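Local coordinates for protein phosphoacetylglucosamine mutase (Aspergillus lentulus, PDB 5O9X) that probably interconverts N-acetylglucosamine 6-phosphate and N-acetylglucosamine 1-phosphate as a phosphohexomutase, and is captured here with glucose 1,6-bisphosphate bound in its pocket, at residues 162-167 / 286-291; 386-391 / 421-426; 212-217 / 281-286; 62-67 / 76-81; 454-459 / 516-521. The protein carries 1 engineered substitution. All coordinates share one frame; numbering follows the deposited sequence.

Interaction 1: 162-167 / 286-291. Unlike the reference sequence in segment 286-291: L291 (reference Val). With G16 (1,6-di-O-phosphono-alpha-D-glucopyranose), chain B.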
# COMPACT_ATOMS: atom_id res chain seq x y z
N MET A 162 9.46 -12.21 -2.08
CA MET A 162 8.12 -12.20 -1.51
C MET A 162 7.44 -10.91 -1.92
O MET A 162 8.10 -9.92 -2.29
CB MET A 162 8.19 -12.26 0.06
CG MET A 162 8.78 -13.59 0.61
SD MET A 162 8.14 -14.06 2.24
CE MET A 162 8.54 -12.63 3.07
N THR A 163 6.11 -10.88 -1.80
CA THR A 163 5.34 -9.64 -2.06
C THR A 163 5.55 -8.83 -0.79
O THR A 163 5.98 -9.38 0.25
CB THR A 163 3.81 -9.96 -2.22
OG1 THR A 163 3.26 -10.42 -1.01
CG2 THR A 163 3.54 -11.03 -3.31
N THR A 164 5.35 -7.51 -0.88
CA THR A 164 5.41 -6.67 0.30
C THR A 164 4.52 -7.18 1.44
O THR A 164 4.98 -7.26 2.56
CB THR A 164 5.18 -5.21 -0.12
OG1 THR A 164 6.33 -4.81 -0.89
CG2 THR A 164 5.05 -4.25 1.11
N PRO A 165 3.24 -7.46 1.16
CA PRO A 165 2.39 -7.89 2.27
C PRO A 165 2.83 -9.24 2.87
O PRO A 165 2.66 -9.44 4.07
CB PRO A 165 1.01 -8.10 1.60
CG PRO A 165 1.03 -7.25 0.39
CD PRO A 165 2.46 -7.13 -0.06
N GLN A 166 3.41 -10.15 2.05
CA GLN A 166 4.02 -11.40 2.66
C GLN A 166 5.07 -11.08 3.71
O GLN A 166 5.07 -11.71 4.80
CB GLN A 166 4.61 -12.33 1.62
CG GLN A 166 3.50 -13.08 0.90
CD GLN A 166 4.07 -13.95 -0.22
OE1 GLN A 166 5.14 -13.65 -0.84
NE2 GLN A 166 3.38 -15.06 -0.47
N LEU A 167 5.97 -10.14 3.39
CA LEU A 167 6.99 -9.74 4.36
C LEU A 167 6.32 -9.14 5.66
O LEU A 167 6.68 -9.52 6.77
CB LEU A 167 8.09 -8.83 3.68
CG LEU A 167 9.03 -8.56 4.83
CD1 LEU A 167 10.06 -9.62 5.22
CD2 LEU A 167 9.47 -7.14 4.96
N ASP A 286 4.97 -5.04 -6.58
CA ASP A 286 5.17 -5.76 -5.26
C ASP A 286 3.85 -6.31 -4.66
O ASP A 286 3.76 -6.71 -3.46
CB ASP A 286 5.90 -4.89 -4.23
CG ASP A 286 5.09 -3.70 -3.75
OD1 ASP A 286 4.17 -3.33 -4.52
OD2 ASP A 286 5.37 -3.10 -2.63
N ALA A 287 2.80 -6.29 -5.49
CA ALA A 287 1.45 -6.77 -5.12
C ALA A 287 0.91 -6.07 -3.84
O ALA A 287 0.36 -6.71 -2.93
CB ALA A 287 1.42 -8.30 -4.97
N ASP A 288 1.05 -4.74 -3.82
CA ASP A 288 0.45 -4.05 -2.73
C ASP A 288 -0.56 -2.98 -3.14
O ASP A 288 -0.95 -2.11 -2.34
CB ASP A 288 1.54 -3.51 -1.80
CG ASP A 288 1.04 -3.46 -0.35
OD1 ASP A 288 0.07 -4.19 0.01
OD2 ASP A 288 1.55 -2.63 0.35
N ARG A 289 -0.98 -3.06 -4.39
CA ARG A 289 -2.13 -2.26 -4.90
C ARG A 289 -2.97 -3.21 -5.72
O ARG A 289 -2.42 -4.07 -6.43
CB ARG A 289 -1.64 -1.18 -5.87
CG ARG A 289 -0.81 -0.10 -5.21
CD ARG A 289 -0.47 0.94 -6.29
NE ARG A 289 0.50 1.93 -5.77
CZ ARG A 289 0.80 3.05 -6.41
NH1 ARG A 289 0.25 3.30 -7.59
NH2 ARG A 289 1.71 3.88 -5.95
N ILE A 290 -4.29 -3.00 -5.69
CA ILE A 290 -5.15 -3.70 -6.67
C ILE A 290 -6.22 -2.72 -7.18
O ILE A 290 -6.79 -1.98 -6.38
CB ILE A 290 -5.80 -4.93 -6.09
CG1 ILE A 290 -6.63 -5.68 -7.18
CG2 ILE A 290 -6.52 -4.64 -4.77
CD1 ILE A 290 -6.97 -7.08 -6.77
N LEU A 291 -6.45 -2.69 -8.48
CA LEU A 291 -7.79 -2.31 -8.96
C LEU A 291 -8.46 -3.16 -9.91
O LEU A 291 -7.84 -4.01 -10.47
CB LEU A 291 -7.90 -0.98 -9.53
CG LEU A 291 -7.03 -0.17 -10.28
CD1 LEU A 291 -6.58 0.37 -8.91
CD2 LEU A 291 -6.22 -1.10 -11.17
C1 G16 B . 3.47 4.53 -2.25
C2 G16 B . 2.70 4.68 -0.94
C3 G16 B . 1.22 5.10 -1.24
C4 G16 B . 1.09 6.36 -2.08
C5 G16 B . 1.88 6.15 -3.37
C6 G16 B . 2.09 7.40 -4.19
O1 G16 B . 2.88 3.48 -3.02
O2 G16 B . 2.74 3.48 -0.10
O3 G16 B . 0.58 5.16 -0.03
O4 G16 B . -0.30 6.71 -2.47
O5 G16 B . 3.25 5.79 -3.10
O6 G16 B . 2.85 8.36 -3.32
P G16 B . 3.33 9.77 -3.97
O1P G16 B . 2.12 10.44 -4.64
O2P G16 B . 4.38 9.45 -5.06
O3P G16 B . 4.02 10.59 -2.86
P' G16 B . 3.70 2.14 -3.49
O1X G16 B . 4.69 1.78 -2.36
O2X G16 B . 4.58 2.56 -4.72
O3X G16 B . 2.72 1.13 -3.95
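T164 and D286 meet in a buried polar contact between two domains: the first turn of helix 164-176 docks on the loop joining strand 279-283 to strand 290-295. Two bonds hold T164 to the aspartate. Its backbone N, at a helix start where amides have no carbonyl of an earlier turn to bind, donates to D286 O at 3.1 Å. Its OG1 gives a short 2.6 Å bond to D286 OD2, reached on the anti side of the carboxylate, 28° out of its plane. With CG between its own backbone N and carbonyl carbon (chi1 68°), D286 points OD2 at the T164 hydroxyl. P165, which has no N-H to satisfy, suits the first turn; its CG lies against D288 OD1 at 3.2 Å. T163 caps the helix: its OG1 accepts from Q166 N and its N gives to Q166 OE1, a capping box, while its CG2 packs on A287 CB at 3.8 Å, where a small side chain suits the close approach of loop and helix. The run D284 to R289 matches the family's metal-binding loop, whose aspartates hold magnesium in relatives. R289 reaches the ligand along an extended chain: NE donates to G16 O3X at 3.0 Å and NH2 to G16 O1 at 3.2 Å, the latter in the guanidinium plane. Beyond the contact, M162 and Q166 lean on helix 188-202, and the I290 side chain touches both strand 279-283 and helix 428-442.

Interaction 2: 386-391 / 421-426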
# COMPACT_ATOMS: atom_id res chain seq x y z
N THR A 386 -7.00 -1.35 3.12
CA THR A 386 -7.40 -2.45 3.95
C THR A 386 -8.56 -2.00 4.86
O THR A 386 -9.16 -0.93 4.66
CB THR A 386 -6.21 -3.14 4.71
OG1 THR A 386 -6.68 -4.41 5.15
CG2 THR A 386 -5.73 -2.36 5.87
N ILE A 387 -8.87 -2.83 5.84
CA ILE A 387 -9.92 -2.49 6.80
C ILE A 387 -9.35 -2.89 8.12
O ILE A 387 -8.85 -3.99 8.29
CB ILE A 387 -11.25 -3.23 6.56
CG1 ILE A 387 -11.82 -2.86 5.20
CG2 ILE A 387 -12.30 -2.70 7.57
CD1 ILE A 387 -12.20 -4.03 4.37
N THR A 388 -9.41 -1.97 9.05
CA THR A 388 -8.89 -2.24 10.39
C THR A 388 -10.10 -2.38 11.37
O THR A 388 -11.10 -1.70 11.24
CB THR A 388 -7.86 -1.16 10.76
OG1 THR A 388 -7.35 -1.48 12.03
CG2 THR A 388 -8.49 0.15 10.86
N PHE A 389 -10.01 -3.33 12.28
CA PHE A 389 -11.07 -3.57 13.30
C PHE A 389 -10.43 -3.29 14.64
O PHE A 389 -9.38 -3.86 14.95
CB PHE A 389 -11.53 -5.01 13.25
CG PHE A 389 -12.25 -5.36 11.97
CD1 PHE A 389 -13.65 -5.21 11.88
CD2 PHE A 389 -11.52 -5.81 10.86
CE1 PHE A 389 -14.32 -5.53 10.71
CE2 PHE A 389 -12.18 -6.09 9.66
CZ PHE A 389 -13.58 -5.97 9.60
N SER A 390 -11.02 -2.38 15.37
CA SER A 390 -10.52 -2.05 16.74
C SER A 390 -10.61 -3.22 17.73
O SER A 390 -11.32 -4.22 17.48
CB SER A 390 -11.31 -0.91 17.34
OG SER A 390 -12.63 -1.30 17.75
N GLU A 391 -9.89 -3.12 18.85
CA GLU A 391 -10.04 -4.12 19.91
C GLU A 391 -11.52 -4.41 20.35
O GLU A 391 -11.94 -5.58 20.37
CB GLU A 391 -9.09 -3.80 21.08
CG GLU A 391 -7.63 -4.12 20.79
CD GLU A 391 -7.40 -5.46 20.05
OE1 GLU A 391 -7.80 -6.52 20.58
OE2 GLU A 391 -6.83 -5.45 18.92
N ILE A 421 -8.89 -10.26 6.23
CA ILE A 421 -8.42 -8.92 5.89
C ILE A 421 -7.11 -8.64 6.55
O ILE A 421 -7.03 -8.68 7.78
CB ILE A 421 -9.53 -7.82 5.96
CG1 ILE A 421 -10.39 -8.02 4.75
CG2 ILE A 421 -8.98 -6.41 5.79
CD1 ILE A 421 -9.52 -8.28 3.50
N ASN A 422 -6.08 -8.41 5.71
CA ASN A 422 -4.75 -8.21 6.20
C ASN A 422 -4.74 -6.91 7.00
O ASN A 422 -4.97 -5.82 6.48
CB ASN A 422 -3.73 -8.25 5.06
CG ASN A 422 -2.29 -8.50 5.55
OD1 ASN A 422 -1.86 -7.90 6.57
ND2 ASN A 422 -1.53 -9.38 4.81
N GLN A 423 -4.54 -7.06 8.29
CA GLN A 423 -4.63 -5.96 9.20
C GLN A 423 -3.34 -5.10 9.11
O GLN A 423 -2.25 -5.65 8.83
CB GLN A 423 -4.90 -6.55 10.59
CG GLN A 423 -6.15 -7.44 10.62
CD GLN A 423 -7.42 -6.64 10.33
OE1 GLN A 423 -7.81 -5.75 11.12
NE2 GLN A 423 -8.06 -6.92 9.19
N ALA A 424 -3.52 -3.77 9.29
CA ALA A 424 -2.49 -2.65 9.22
C ALA A 424 -2.16 -2.04 7.83
O ALA A 424 -2.82 -1.09 7.35
CB ALA A 424 -1.23 -2.94 10.05
N VAL A 425 -1.10 -2.54 7.20
CA VAL A 425 -0.81 -2.19 5.83
C VAL A 425 -1.70 -3.16 5.00
O VAL A 425 -1.86 -4.33 5.31
CB VAL A 425 0.73 -2.28 5.52
CG1 VAL A 425 1.07 -2.03 4.05
CG2 VAL A 425 1.48 -1.28 6.39
N GLY A 426 -2.24 -2.67 3.93
CA GLY A 426 -3.12 -3.53 3.15
C GLY A 426 -2.39 -4.63 2.44
O GLY A 426 -1.13 -4.62 2.37
O HOH W 1 -5.75 -6.23 3.21
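The ring of F389 presents an edge to the amide of Q423: OE1 lies in the ring plane, 3.7 Å from F389 CD2, and the two flat groups are 31° apart. L417 and T418 of helix 405-420 also touch the F389 side chain. F389 ends strand 385-389, an outermost strand of the mixed sheet in the third domain, and the loop between helices 405-420 and 428-442 runs beside it. Glutamine suits this place because one amide can both give and accept. Bent at chi2 (-65°), the side chain folds back so that NE2 makes a weak bond to I387 O and OE1 takes another weak one from F389 N. NE2 also donates to I421 O in its own segment, at a doubtful, very short distance. N422 ND2 bonds D427 OD2. The stronger link is at the start of the strand, where T386 OG1, anti to its own backbone N (chi1 -163°), donates to N422 O at 2.6 Å. A water gives a hydrogen bond to the same hydroxyl at 2.8 Å. G426, with no side chain, lets the strand come close: its CA lies just 3.5 Å from T386 CB, tighter than usual carbon packing.

Interaction 3: 212-217 / 281-286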
# COMPACT_ATOMS: atom_id res chain seq x y z
N LEU A 212 -12.07 -14.36 -13.21
CA LEU A 212 -11.35 -13.16 -12.84
C LEU A 212 -9.99 -13.20 -13.58
O LEU A 212 -9.25 -14.16 -13.41
CB LEU A 212 -11.21 -13.12 -11.27
CG LEU A 212 -10.23 -11.95 -10.81
CD1 LEU A 212 -10.84 -10.56 -11.07
CD2 LEU A 212 -9.98 -12.07 -9.33
N THR A 213 -9.69 -12.21 -14.40
CA THR A 213 -8.39 -12.14 -15.13
C THR A 213 -7.47 -11.09 -14.43
O THR A 213 -7.77 -9.87 -14.47
CB THR A 213 -8.62 -11.80 -16.66
OG1 THR A 213 -9.57 -12.75 -17.18
CG2 THR A 213 -7.27 -11.88 -17.53
N VAL A 214 -6.37 -11.57 -13.87
CA VAL A 214 -5.55 -10.74 -12.97
C VAL A 214 -4.21 -10.49 -13.66
O VAL A 214 -3.38 -11.41 -13.95
CB VAL A 214 -5.25 -11.44 -11.59
CG1 VAL A 214 -4.44 -10.49 -10.70
CG2 VAL A 214 -6.53 -11.82 -10.86
N ASP A 215 -4.03 -9.23 -14.02
CA ASP A 215 -2.74 -8.70 -14.53
C ASP A 215 -1.81 -8.55 -13.37
O ASP A 215 -2.06 -7.74 -12.46
CB ASP A 215 -3.04 -7.36 -15.22
CG ASP A 215 -1.85 -6.41 -15.30
OD1 ASP A 215 -0.69 -6.90 -15.39
OD2 ASP A 215 -2.12 -5.15 -15.31
N CYS A 216 -0.68 -9.25 -13.41
CA CYS A 216 0.21 -9.32 -12.24
C CYS A 216 1.50 -8.48 -12.44
O CYS A 216 2.53 -8.65 -11.70
CB CYS A 216 0.56 -10.77 -11.84
SG CYS A 216 -0.89 -11.70 -11.29
N ALA A 217 1.39 -7.54 -13.37
CA ALA A 217 2.40 -6.47 -13.51
C ALA A 217 3.80 -6.99 -13.83
O ALA A 217 4.83 -6.25 -13.71
CB ALA A 217 2.41 -5.55 -12.21
N ALA A 281 -8.68 -7.46 -12.95
CA ALA A 281 -8.02 -6.63 -11.92
C ALA A 281 -6.55 -6.54 -12.24
O ALA A 281 -6.01 -7.36 -13.00
CB ALA A 281 -8.25 -7.23 -10.55
N SER A 282 -5.89 -5.51 -11.72
CA SER A 282 -4.43 -5.41 -11.91
C SER A 282 -3.79 -5.22 -10.55
O SER A 282 -4.24 -4.40 -9.78
CB SER A 282 -4.15 -4.17 -12.73
OG SER A 282 -4.32 -4.45 -14.13
N LEU A 283 -2.73 -6.00 -10.27
CA LEU A 283 -1.89 -5.78 -9.11
C LEU A 283 -0.74 -4.88 -9.56
O LEU A 283 -0.60 -4.62 -10.73
CB LEU A 283 -1.21 -7.14 -8.72
CG LEU A 283 -2.19 -8.26 -8.37
CD1 LEU A 283 -1.43 -9.53 -7.98
CD2 LEU A 283 -3.14 -7.80 -7.23
N ASP A 284 0.10 -4.44 -8.64
CA ASP A 284 1.34 -3.78 -9.09
C ASP A 284 2.54 -4.69 -8.83
O ASP A 284 2.35 -5.85 -8.46
CB ASP A 284 1.48 -2.32 -8.55
CG ASP A 284 1.73 -2.28 -7.08
OD1 ASP A 284 1.52 -3.35 -6.41
OD2 ASP A 284 2.14 -1.19 -6.57
N GLY A 285 3.75 -4.18 -9.12
CA GLY A 285 5.01 -4.96 -9.08
C GLY A 285 5.38 -5.60 -7.73
O GLY A 285 6.07 -6.63 -7.74
N ASP A 286 4.97 -5.04 -6.58
CA ASP A 286 5.17 -5.76 -5.26
C ASP A 286 3.85 -6.31 -4.66
O ASP A 286 3.76 -6.71 -3.46
CB ASP A 286 5.90 -4.89 -4.23
CG ASP A 286 5.09 -3.70 -3.75
OD1 ASP A 286 4.17 -3.33 -4.52
OD2 ASP A 286 5.37 -3.10 -2.63
O HOH W 2 3.05 -8.51 -9.02
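V214 with A281 and D215 with S282 pair two parallel strands, 212-215 and 279-283, in the middle of the mixed sheet of the second domain. The paired part is tight: A281 N binds T213 O, D215 N binds A281 O, and L283 N meets D215 O at 2.9 Å, nearly in line with its carbonyl bond. On one face V214 CG1, anti to its backbone N (chi1 -178°), packs obliquely on L283 CG at 3.9 Å; small A281 lets L212 CD1 come to 4.3 Å from its CB. Past the strands the chains bind less directly. A water donates to both C216 O and D284 O, at 2.7 and 2.8 Å, in place of a direct backbone bond, and A217 CB rests on L283 O at 3.5 Å. Here D284 turns to D288 N and touches the bound sugar bisphosphate. On the other face S282 OG donates to D215 OD2 at 2.6 Å, on the anti side, and also bonds Y293 OH. G258 N is a second partner of OD2, while A217 N, closing an Asx turn, and N244 bind OD1. With both oxygens so supplied, the buried D215 is likely to be ionised, its negative charge stabilised by these donors.

Interaction 4: 62-67 / 76-81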
# COMPACT_ATOMS: atom_id res chain seq x y z
N ILE A 62 12.28 -6.91 13.30
CA ILE A 62 11.96 -5.75 12.40
C ILE A 62 12.10 -6.22 10.92
O ILE A 62 13.03 -6.96 10.60
CB ILE A 62 12.96 -4.63 12.72
CG1 ILE A 62 12.72 -4.08 14.17
CG2 ILE A 62 12.90 -3.45 11.72
CD1 ILE A 62 11.28 -3.60 14.41
N GLY A 63 11.25 -5.73 10.01
CA GLY A 63 11.36 -6.25 8.60
C GLY A 63 11.98 -5.16 7.74
O GLY A 63 11.85 -3.91 8.06
N VAL A 64 12.66 -5.58 6.67
CA VAL A 64 13.10 -4.68 5.65
C VAL A 64 12.63 -5.25 4.30
O VAL A 64 12.91 -6.38 4.03
CB VAL A 64 14.66 -4.57 5.61
CG1 VAL A 64 15.07 -3.58 4.53
CG2 VAL A 64 15.19 -4.00 6.94
N MET A 65 11.89 -4.49 3.51
CA MET A 65 11.46 -4.96 2.19
C MET A 65 12.23 -4.15 1.16
O MET A 65 12.20 -2.90 1.21
CB MET A 65 9.95 -4.68 2.01
CG MET A 65 9.40 -5.14 0.64
SD MET A 65 9.43 -6.94 0.49
CE MET A 65 9.10 -7.06 -1.26
N VAL A 66 12.93 -4.82 0.25
CA VAL A 66 13.68 -4.10 -0.77
C VAL A 66 12.79 -4.08 -2.05
O VAL A 66 12.60 -5.10 -2.69
CB VAL A 66 15.04 -4.75 -1.06
CG1 VAL A 66 15.77 -3.99 -2.21
CG2 VAL A 66 15.85 -4.78 0.27
N THR A 67 12.21 -2.91 -2.36
CA THR A 67 11.33 -2.79 -3.48
C THR A 67 11.18 -1.29 -3.73
O THR A 67 11.30 -0.46 -2.82
CB THR A 67 9.89 -3.41 -3.14
OG1 THR A 67 9.08 -3.27 -4.30
CG2 THR A 67 9.16 -2.65 -1.99
N ASN A 76 14.88 1.15 -7.18
CA ASN A 76 14.63 0.25 -6.09
C ASN A 76 14.47 1.09 -4.83
O ASN A 76 14.42 2.35 -4.92
CB ASN A 76 15.70 -0.88 -5.96
CG ASN A 76 15.08 -2.19 -5.47
OD1 ASN A 76 14.04 -2.15 -4.80
ND2 ASN A 76 15.67 -3.38 -5.84
N GLY A 77 14.29 0.45 -3.70
CA GLY A 77 14.04 1.21 -2.50
C GLY A 77 14.00 0.30 -1.33
O GLY A 77 14.12 -0.94 -1.43
N VAL A 78 13.82 0.88 -0.16
CA VAL A 78 13.89 0.05 1.07
C VAL A 78 12.93 0.62 2.06
O VAL A 78 13.12 1.81 2.45
CB VAL A 78 15.27 0.07 1.79
CG1 VAL A 78 15.46 -1.18 2.57
CG2 VAL A 78 16.41 0.18 0.85
N LYS A 79 11.92 -0.20 2.37
CA LYS A 79 10.87 0.03 3.40
C LYS A 79 11.06 -0.68 4.75
O LYS A 79 11.21 -1.93 4.78
CB LYS A 79 9.58 -0.52 2.85
CG LYS A 79 8.45 0.29 3.43
CD LYS A 79 7.13 -0.08 2.83
CE LYS A 79 6.60 -1.32 3.50
NZ LYS A 79 5.23 -1.51 2.97
N LEU A 80 11.02 0.06 5.87
CA LEU A 80 11.04 -0.59 7.19
C LEU A 80 9.65 -1.02 7.76
O LEU A 80 8.64 -0.32 7.59
CB LEU A 80 11.84 0.23 8.18
CG LEU A 80 13.30 0.21 7.71
CD1 LEU A 80 13.73 1.63 7.32
CD2 LEU A 80 14.12 -0.37 8.84
N VAL A 81 9.63 -2.16 8.43
CA VAL A 81 8.40 -2.76 8.97
C VAL A 81 8.59 -2.96 10.49
O VAL A 81 9.47 -3.67 10.90
CB VAL A 81 8.04 -4.14 8.31
CG1 VAL A 81 6.66 -4.64 8.84
CG2 VAL A 81 7.99 -3.99 6.79
O HOH W 3 14.34 -5.75 -5.16
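V64, V66, V78 and L80 make the apolar centre of this antiparallel beta hairpin, strands 61-66 and 75-81 of the first domain's mixed sheet. All four point to one face, where V64 and V66 meet helix 138-151 while V78 and L80 meet helix 40-56. V64 CG2 comes to 4.2 Å from L80 CD2 and V66 CG2 to 4.3 Å from V78 CG1, so branched side chains fill the surface between sheet and helices. V64 faces L80, and V66 faces V78, in non-hydrogen-bonded pairs. Between them come the hydrogen-bonded pairs: G63 and V81 exchange two backbone bonds, and so do M65 and K79. Opposite V81 there is no side chain at G63, and the valine CB can settle 3.9 Å from G63 CA. On this second face M65 and K79 start side by side, their CB atoms 4.3 Å apart, then lead away from the pairing strand. M65 bends at chi2 (67°) and touches T164; K79 reaches T164 and H168 of helix 164-176.

Toward the turn the edge becomes polar. T67 N still donates to G77 O, but from 48° above the carbonyl plane, and T67 OG1 bonds D133 OD2. N76 lays its amide across V66, with ND2 3.7 Å from V66 CG1 and also bonded to S137 OG. A water accepts from the same nitrogen, N76 ND2, at 2.8 Å.

Interaction 5: 454-459 / 516-521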
# COMPACT_ATOMS: atom_id res chain seq x y z
N THR A 454 -21.49 7.26 -10.02
CA THR A 454 -20.73 7.54 -11.24
C THR A 454 -19.57 8.47 -10.93
O THR A 454 -19.79 9.59 -10.42
CB THR A 454 -21.65 8.11 -12.34
OG1 THR A 454 -22.70 7.15 -12.62
CG2 THR A 454 -20.88 8.34 -13.67
N ASP A 455 -18.35 8.01 -11.24
CA ASP A 455 -17.17 8.86 -11.02
C ASP A 455 -17.26 10.15 -11.83
O ASP A 455 -17.68 10.14 -12.97
CB ASP A 455 -15.90 8.06 -11.49
CG ASP A 455 -15.44 7.03 -10.45
OD1 ASP A 455 -15.33 7.40 -9.27
OD2 ASP A 455 -15.16 5.84 -10.80
N LEU A 456 -16.89 11.26 -11.24
CA LEU A 456 -16.60 12.47 -12.06
C LEU A 456 -15.42 12.18 -12.99
O LEU A 456 -14.45 11.58 -12.57
CB LEU A 456 -16.20 13.64 -11.13
CG LEU A 456 -17.35 14.07 -10.21
CD1 LEU A 456 -16.81 15.12 -9.22
CD2 LEU A 456 -18.51 14.68 -10.99
N PRO A 457 -15.50 12.59 -14.28
CA PRO A 457 -14.33 12.49 -15.16
C PRO A 457 -13.14 13.11 -14.45
O PRO A 457 -13.28 14.18 -13.83
CB PRO A 457 -14.75 13.34 -16.38
CG PRO A 457 -16.27 12.96 -16.49
CD PRO A 457 -16.72 13.02 -15.01
N SER A 458 -12.01 12.40 -14.46
CA SER A 458 -10.81 12.91 -13.77
C SER A 458 -9.56 12.66 -14.57
O SER A 458 -9.55 11.91 -15.59
CB SER A 458 -10.70 12.25 -12.39
OG SER A 458 -10.37 10.87 -12.53
N ARG A 459 -8.46 13.24 -14.10
CA ARG A 459 -7.22 13.18 -14.88
C ARG A 459 -6.06 13.37 -13.94
O ARG A 459 -6.13 14.24 -13.08
CB ARG A 459 -7.26 14.32 -15.96
CG ARG A 459 -5.95 14.53 -16.71
CD ARG A 459 -5.60 13.47 -17.70
NE ARG A 459 -6.76 13.18 -18.61
CZ ARG A 459 -6.66 12.53 -19.77
NH1 ARG A 459 -5.46 12.16 -20.20
NH2 ARG A 459 -7.74 12.25 -20.51
N TYR A 516 -3.88 16.55 -10.02
CA TYR A 516 -5.13 15.82 -10.17
C TYR A 516 -6.21 16.85 -10.51
O TYR A 516 -6.22 17.96 -9.95
CB TYR A 516 -5.42 15.16 -8.79
CG TYR A 516 -6.83 14.54 -8.77
CD1 TYR A 516 -7.03 13.28 -9.34
CD2 TYR A 516 -7.97 15.27 -8.29
CE1 TYR A 516 -8.35 12.67 -9.37
CE2 TYR A 516 -9.29 14.68 -8.32
CZ TYR A 516 -9.45 13.39 -8.87
OH TYR A 516 -10.73 12.78 -8.96
N ALA A 517 -7.15 16.48 -11.41
CA ALA A 517 -8.29 17.33 -11.63
C ALA A 517 -9.50 16.42 -11.84
O ALA A 517 -9.36 15.39 -12.46
CB ALA A 517 -8.09 18.28 -12.82
N GLU A 518 -10.64 16.85 -11.36
CA GLU A 518 -11.92 16.25 -11.71
C GLU A 518 -12.90 17.41 -12.11
O GLU A 518 -12.74 18.56 -11.67
CB GLU A 518 -12.46 15.38 -10.58
CG GLU A 518 -12.73 16.17 -9.29
CD GLU A 518 -13.19 15.29 -8.12
OE1 GLU A 518 -12.81 14.07 -8.12
OE2 GLU A 518 -13.84 15.85 -7.18
N ALA A 519 -13.87 17.08 -12.96
CA ALA A 519 -14.99 18.01 -13.19
C ALA A 519 -16.19 17.19 -13.67
O ALA A 519 -16.07 15.97 -13.82
CB ALA A 519 -14.56 19.07 -14.22
N ALA A 520 -17.29 17.85 -14.05
CA ALA A 520 -18.51 17.10 -14.42
C ALA A 520 -18.44 16.46 -15.77
O ALA A 520 -19.18 15.52 -16.05
CB ALA A 520 -19.72 18.05 -14.34
N SER A 521 -17.55 16.94 -16.65
CA SER A 521 -17.48 16.43 -18.00
C SER A 521 -16.01 16.18 -18.38
O SER A 521 -15.09 16.77 -17.75
CB SER A 521 -18.16 17.43 -19.01
OG SER A 521 -17.30 18.55 -19.22
O HOH W 4 -11.13 9.73 -10.20
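S458 and E518 face each other as a non-hydrogen-bonded pair where strands 458-463 and 513-518 run antiparallel. Next to them R459 and A517 form a hydrogen-bonded pair, with R459 N 2.8 Å from A517 O and A517 N bound in return to R459 O. On the other side of S458, A519 N reaches P457 O at 3.1 Å, the last backbone bond between the two segments. A small serine suits its place, since S458 CB comes to 3.5 Å from Y516 OH, at the tip of the tyrosine. That hydroxyl donates to E518 OE1 at 2.6 Å, two residues along the same strand, on the anti side of the carboxylate. The antiparallel sheet involved belongs to the C-terminal domain, with 513-518 between 458-463 and 501-506, and helix 522-539 packed on the face of A517 and R459. The other oxygen of E518 forms a salt bridge with R501 of strand 501-506, and R459 NE pairs with D526 of helix 522-539. Before the strand, L456 slants across the glutamate, its CD1 3.7 Å from E518 OE2. P457 lays its ring along the turn into the helix: CD is 3.2 Å from A519 O and CB 3.7 Å from S521 C. S521 is the N-cap of that helix and also bonds E524. S458 OG, between its backbone N and carbonyl carbon (chi1 69°), binds Q266 and a water at 2.7 Å.

Overall arrangement
Interaction 1 touches three of the others. It shares D286 with interaction 3, where strands 279-283 and 290-295 lie side by side and L291 O is 2.8 Å from S282 N. The hairpin of interaction 4 packs on the helix start, K79 NZ lying 3.3 Å from T164 CG2, and meets the loop where T67 OG1 is 3.6 Å from D286 CB. Toward interaction 2, D288 OD2 packs on V425 CG1 at 3.8 Å. Interactions 1 to 4, from three domains, lie near the ligand to different degrees: R289 binds it, D284 touches it, and the side chains of K79 and V425 are about 6 and 7 Å from it. Interaction 5 stands apart, its centre about 28 Å from that of interaction 1, although its domain supplies S507 and T509 to the ligand.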